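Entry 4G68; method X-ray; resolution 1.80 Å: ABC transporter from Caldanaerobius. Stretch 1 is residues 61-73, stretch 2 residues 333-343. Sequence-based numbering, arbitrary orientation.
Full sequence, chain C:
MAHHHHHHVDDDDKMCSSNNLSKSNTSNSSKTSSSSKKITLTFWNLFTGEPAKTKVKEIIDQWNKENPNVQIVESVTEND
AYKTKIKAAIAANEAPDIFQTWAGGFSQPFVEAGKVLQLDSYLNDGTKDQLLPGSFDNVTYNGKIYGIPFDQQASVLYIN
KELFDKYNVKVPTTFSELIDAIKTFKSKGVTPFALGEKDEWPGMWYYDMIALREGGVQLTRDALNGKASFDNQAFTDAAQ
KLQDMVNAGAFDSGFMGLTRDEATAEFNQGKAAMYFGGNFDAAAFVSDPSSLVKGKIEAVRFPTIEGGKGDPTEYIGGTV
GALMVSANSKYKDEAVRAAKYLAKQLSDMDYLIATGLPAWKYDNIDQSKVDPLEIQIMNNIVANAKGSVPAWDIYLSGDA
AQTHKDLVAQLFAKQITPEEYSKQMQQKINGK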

# COMPACT_ATOMS: atom_id res chain seq x y z
N ASP C 61 23.67 9.40 1.02
CA ASP C 61 24.88 10.22 1.26
C ASP C 61 25.67 9.73 2.50
O ASP C 61 26.91 9.58 2.45
N GLN C 62 24.96 9.44 3.59
CA GLN C 62 25.66 8.95 4.77
C GLN C 62 26.33 7.59 4.49
O GLN C 62 27.45 7.33 4.97
N TRP C 63 25.67 6.73 3.71
CA TRP C 63 26.32 5.49 3.31
C TRP C 63 27.56 5.75 2.49
O TRP C 63 28.58 5.07 2.67
N ASN C 64 27.45 6.68 1.56
CA ASN C 64 28.53 6.95 0.62
C ASN C 64 29.77 7.48 1.36
O ASN C 64 30.91 7.08 1.06
N LYS C 65 29.51 8.31 2.38
CA LYS C 65 30.56 8.83 3.26
C LYS C 65 31.21 7.70 4.12
O LYS C 65 32.44 7.58 4.27
N GLU C 66 30.37 6.88 4.72
CA GLU C 66 30.91 5.83 5.54
C GLU C 66 31.57 4.68 4.72
O GLU C 66 32.28 3.85 5.28
N ASN C 67 31.35 4.63 3.41
CA ASN C 67 31.81 3.48 2.62
C ASN C 67 32.49 3.88 1.32
O ASN C 67 31.96 3.57 0.23
N PRO C 68 33.70 4.51 1.43
CA PRO C 68 34.34 5.15 0.28
C PRO C 68 34.54 4.22 -0.92
O PRO C 68 34.44 4.65 -2.07
N ASN C 69 34.77 2.94 -0.66
CA ASN C 69 35.00 1.96 -1.74
C ASN C 69 33.75 1.32 -2.30
O ASN C 69 33.75 0.81 -3.42
N VAL C 70 32.66 1.37 -1.53
CA VAL C 70 31.38 0.89 -2.02
C VAL C 70 30.39 2.07 -2.08
O VAL C 70 29.72 2.39 -1.10
N GLN C 71 30.32 2.72 -3.24
CA GLN C 71 29.36 3.81 -3.41
C GLN C 71 28.01 3.27 -3.90
O GLN C 71 27.94 2.22 -4.52
N ILE C 72 26.94 3.99 -3.56
CA ILE C 72 25.61 3.73 -4.13
C ILE C 72 25.18 4.93 -4.95
O ILE C 72 25.41 6.09 -4.56
N VAL C 73 24.54 4.65 -6.09
CA VAL C 73 23.91 5.68 -6.92
C VAL C 73 22.47 5.22 -7.09
O VAL C 73 22.23 4.04 -7.33
N ASP C 333 28.01 -9.72 -2.19
CA ASP C 333 28.28 -9.52 -0.76
C ASP C 333 28.04 -8.02 -0.39
O ASP C 333 27.41 -7.69 0.62
N GLU C 334 28.53 -7.12 -1.23
CA GLU C 334 28.42 -5.66 -0.97
C GLU C 334 26.97 -5.16 -1.10
O GLU C 334 26.50 -4.36 -0.27
N ALA C 335 26.29 -5.65 -2.15
CA ALA C 335 24.86 -5.36 -2.38
C ALA C 335 23.90 -5.78 -1.25
O ALA C 335 22.94 -5.03 -0.91
N VAL C 336 24.14 -6.96 -0.65
CA VAL C 336 23.36 -7.41 0.52
C VAL C 336 23.68 -6.52 1.73
O VAL C 336 22.76 -6.19 2.49
N ARG C 337 24.95 -6.09 1.90
CA ARG C 337 25.32 -5.29 3.06
C ARG C 337 24.62 -3.95 3.02
O ARG C 337 23.99 -3.51 4.03
N ALA C 338 24.73 -3.31 1.85
CA ALA C 338 23.99 -2.10 1.60
C ALA C 338 22.51 -2.24 1.74
O ALA C 338 21.90 -1.37 2.31
N ALA C 339 21.92 -3.29 1.13
CA ALA C 339 20.47 -3.49 1.21
C ALA C 339 20.06 -3.54 2.70
O ALA C 339 19.14 -2.79 3.11
N LYS C 340 20.76 -4.37 3.50
CA LYS C 340 20.51 -4.39 4.96
C LYS C 340 20.48 -3.03 5.64
O LYS C 340 19.58 -2.76 6.48
N TYR C 341 21.45 -2.20 5.31
CA TYR C 341 21.52 -0.81 5.83
C TYR C 341 20.38 0.05 5.25
O TYR C 341 19.66 0.69 5.96
N LEU C 342 20.20 0.02 3.96
CA LEU C 342 19.15 0.82 3.34
C LEU C 342 17.75 0.49 3.88
O LEU C 342 16.95 1.40 4.12
N ALA C 343 17.48 -0.81 4.07
CA ALA C 343 16.19 -1.27 4.59
C ALA C 343 15.89 -0.72 5.98
O ALA C 343 14.84 -0.09 6.18

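What fills the space between the two stretches? Mostly the indole of Trp 63; Trp 63 has more of its surface covered by the opposing helix than any other residue here. Its CA-to-CB bond points toward the helix 333-343, and with chi1 at t and chi2 at -79° the six-membered ring lies over the stretch of that helix around Ala 338. The small alanine leaves a hollow, and the ring settles into it: Trp 63 CH2 comes within 3.5 Å of Ala 338 CA, and Ala 338 CB sits over the ring face, 4.0 Å from the centroid of the six-membered ring, in a CH-pi contact. The helix axes stay 11.4 Å apart at their closest, leaving room for this broad side chain.

What borders the indole along the helix? Three residues after Ala 338 comes Tyr 341, a t rotamer directed toward the first stretch. Trp 63 CE3 lies over a face of the tyrosine ring, 3.5 Å from Tyr 341 CD2; the two ring planes meet obliquely at 55°, so the rings wedge against each other. The far end of the tyrosine reaches Gln 62, with Tyr 341 OH 3.7 Å from Gln 62 CB, while the hydroxyl is hydrogen-bonded to a residue just outside the stretches.

How does the exposed Arg 337 join in? Its CA-to-CB bond runs sideways, but an extended start (chi1 and chi2 both t) followed by a p turn at chi3 brings the guanidinium back to the first stretch. There Asn 67, an m rotamer just past the helix end, offers one oxygen to two donors: Arg 337 NH1 and Arg 337 NH2 each bond to Asn 67 OD1 at 2.8 Å. The acceptor lies near the guanidinium plane, while Trp 63 CH2 lies over one face of the group, 3.6 Å from Arg 337 NH1. The arginine thus lays a guanidinium face against the tip of the indole while gripping the turn.

What closes the contact at the end of the turn and in the strand after it? Val 70 (t) and Ile 72 (chi1 m, chi2 t) both point toward the helix. Val 70 CG1 rests 4.0 Å from Glu 334 CB, whose carboxylate end leads away, and Val 70 CG2 lies 4.0 Å from Arg 337 NH2. Ile 72 CD1 is a blunt tip that meets Ala 338 CB at 3.9 Å and Leu 342 CD1 at 4.3 Å. The indole is also anchored within its own stretch, Trp 63 NE1 donating to Val 70 O at 2.8 Å, which ties the large ring to the turn.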

# COMPACT_ATOMS: atom_id res chain seq x y z
CB ASP C 61 24.56 11.72 1.34
CG ASP C 61 24.03 12.29 0.02
OD1 ASP C 61 23.99 11.59 -1.03
OD2 ASP C 61 23.61 13.46 0.05
CB GLN C 62 24.75 8.85 5.98
CG GLN C 62 25.58 8.63 7.24
CD GLN C 62 24.78 8.48 8.51
OE1 GLN C 62 23.94 9.34 8.85
NE2 GLN C 62 25.04 7.38 9.23
CB TRP C 63 25.38 4.54 2.58
CG TRP C 63 26.12 3.37 1.94
CD1 TRP C 63 26.85 3.37 0.74
CD2 TRP C 63 26.26 2.00 2.47
NE1 TRP C 63 27.41 2.13 0.51
CE2 TRP C 63 27.09 1.26 1.50
CE3 TRP C 63 25.79 1.33 3.60
CZ2 TRP C 63 27.42 -0.08 1.68
CZ3 TRP C 63 26.11 -0.03 3.76
CH2 TRP C 63 26.91 -0.71 2.83
CB ASN C 64 28.05 7.89 -0.49
CG ASN C 64 27.36 7.13 -1.63
OD1 ASN C 64 27.37 5.89 -1.68
ND2 ASN C 64 26.80 7.89 -2.61
CB LYS C 65 29.94 9.93 4.15
CG LYS C 65 30.95 10.58 5.09
CD LYS C 65 30.25 11.29 6.24
CE LYS C 65 31.28 12.03 7.08
NZ LYS C 65 30.99 13.47 7.01
CB GLU C 66 29.83 5.34 6.50
CG GLU C 66 29.42 6.48 7.44
CD GLU C 66 28.10 6.25 8.17
OE1 GLU C 66 27.44 5.19 7.99
OE2 GLU C 66 27.70 7.15 8.94
CB ASN C 67 30.65 2.47 2.37
CG ASN C 67 30.26 1.72 3.63
OD1 ASN C 67 30.50 0.53 3.75
ND2 ASN C 67 29.67 2.41 4.59
CB PRO C 68 35.69 5.67 0.82
CG PRO C 68 35.78 5.27 2.24
CD PRO C 68 34.54 4.55 2.65
CB ASN C 69 36.01 0.91 -1.30
CG ASN C 69 37.43 1.43 -1.37
OD1 ASN C 69 37.66 2.57 -1.72
ND2 ASN C 69 38.38 0.58 -1.04
CB VAL C 70 30.83 -0.25 -1.15
CG1 VAL C 70 29.63 -0.89 -1.82
CG2 VAL C 70 31.92 -1.28 -0.87
CB GLN C 71 29.92 4.84 -4.39
CG GLN C 71 31.24 5.44 -3.91
CD GLN C 71 31.06 6.33 -2.69
OE1 GLN C 71 31.45 5.96 -1.58
NE2 GLN C 71 30.45 7.48 -2.89
CB ILE C 72 24.57 3.51 -2.99
CG1 ILE C 72 25.00 2.35 -2.08
CG2 ILE C 72 23.15 3.36 -3.55
CD1 ILE C 72 24.22 2.24 -0.77
CB VAL C 73 24.63 5.84 -8.28
CG1 VAL C 73 23.83 6.73 -9.23
CG2 VAL C 73 26.08 6.36 -8.09
CB ASP C 333 29.73 -9.95 -0.39
CG ASP C 333 29.92 -11.51 -0.19
OD1 ASP C 333 28.95 -12.28 -0.45
OD2 ASP C 333 31.07 -11.95 0.27
CB GLU C 334 29.35 -4.90 -1.91
CG GLU C 334 30.82 -5.32 -1.73
CD GLU C 334 31.31 -6.55 -2.57
OE1 GLU C 334 30.55 -7.29 -3.25
OE2 GLU C 334 32.54 -6.79 -2.55
CB ALA C 335 24.40 -5.95 -3.71
CB VAL C 336 23.60 -8.91 0.87
CG1 VAL C 336 22.84 -9.33 2.15
CG2 VAL C 336 23.17 -9.80 -0.27
CB ARG C 337 26.83 -5.10 3.24
CG ARG C 337 27.20 -4.43 4.56
CD ARG C 337 28.71 -4.53 4.85
NE ARG C 337 29.48 -3.88 3.79
CZ ARG C 337 29.91 -2.63 3.83
NH1 ARG C 337 29.66 -1.88 4.90
NH2 ARG C 337 30.60 -2.14 2.81
CB ALA C 338 24.32 -1.57 0.20
CB ALA C 339 20.02 -4.76 0.49
CB LYS C 340 21.54 -5.24 5.65
CG LYS C 340 21.28 -6.71 5.50
CD LYS C 340 22.26 -7.50 6.35
CE LYS C 340 22.78 -8.71 5.63
NZ LYS C 340 23.61 -9.55 6.54
CB TYR C 341 22.91 -0.17 5.54
CG TYR C 341 22.96 1.34 5.65
CD1 TYR C 341 23.44 1.94 6.82
CD2 TYR C 341 22.57 2.17 4.58
CE1 TYR C 341 23.52 3.33 6.95
CE2 TYR C 341 22.62 3.56 4.70
CZ TYR C 341 23.11 4.13 5.88
OH TYR C 341 23.20 5.50 6.05
CB LEU C 342 19.16 0.55 1.86
CG LEU C 342 20.35 1.15 1.12
CD1 LEU C 342 20.23 0.70 -0.34
CD2 LEU C 342 20.33 2.70 1.29
CB ALA C 343 16.14 -2.78 4.59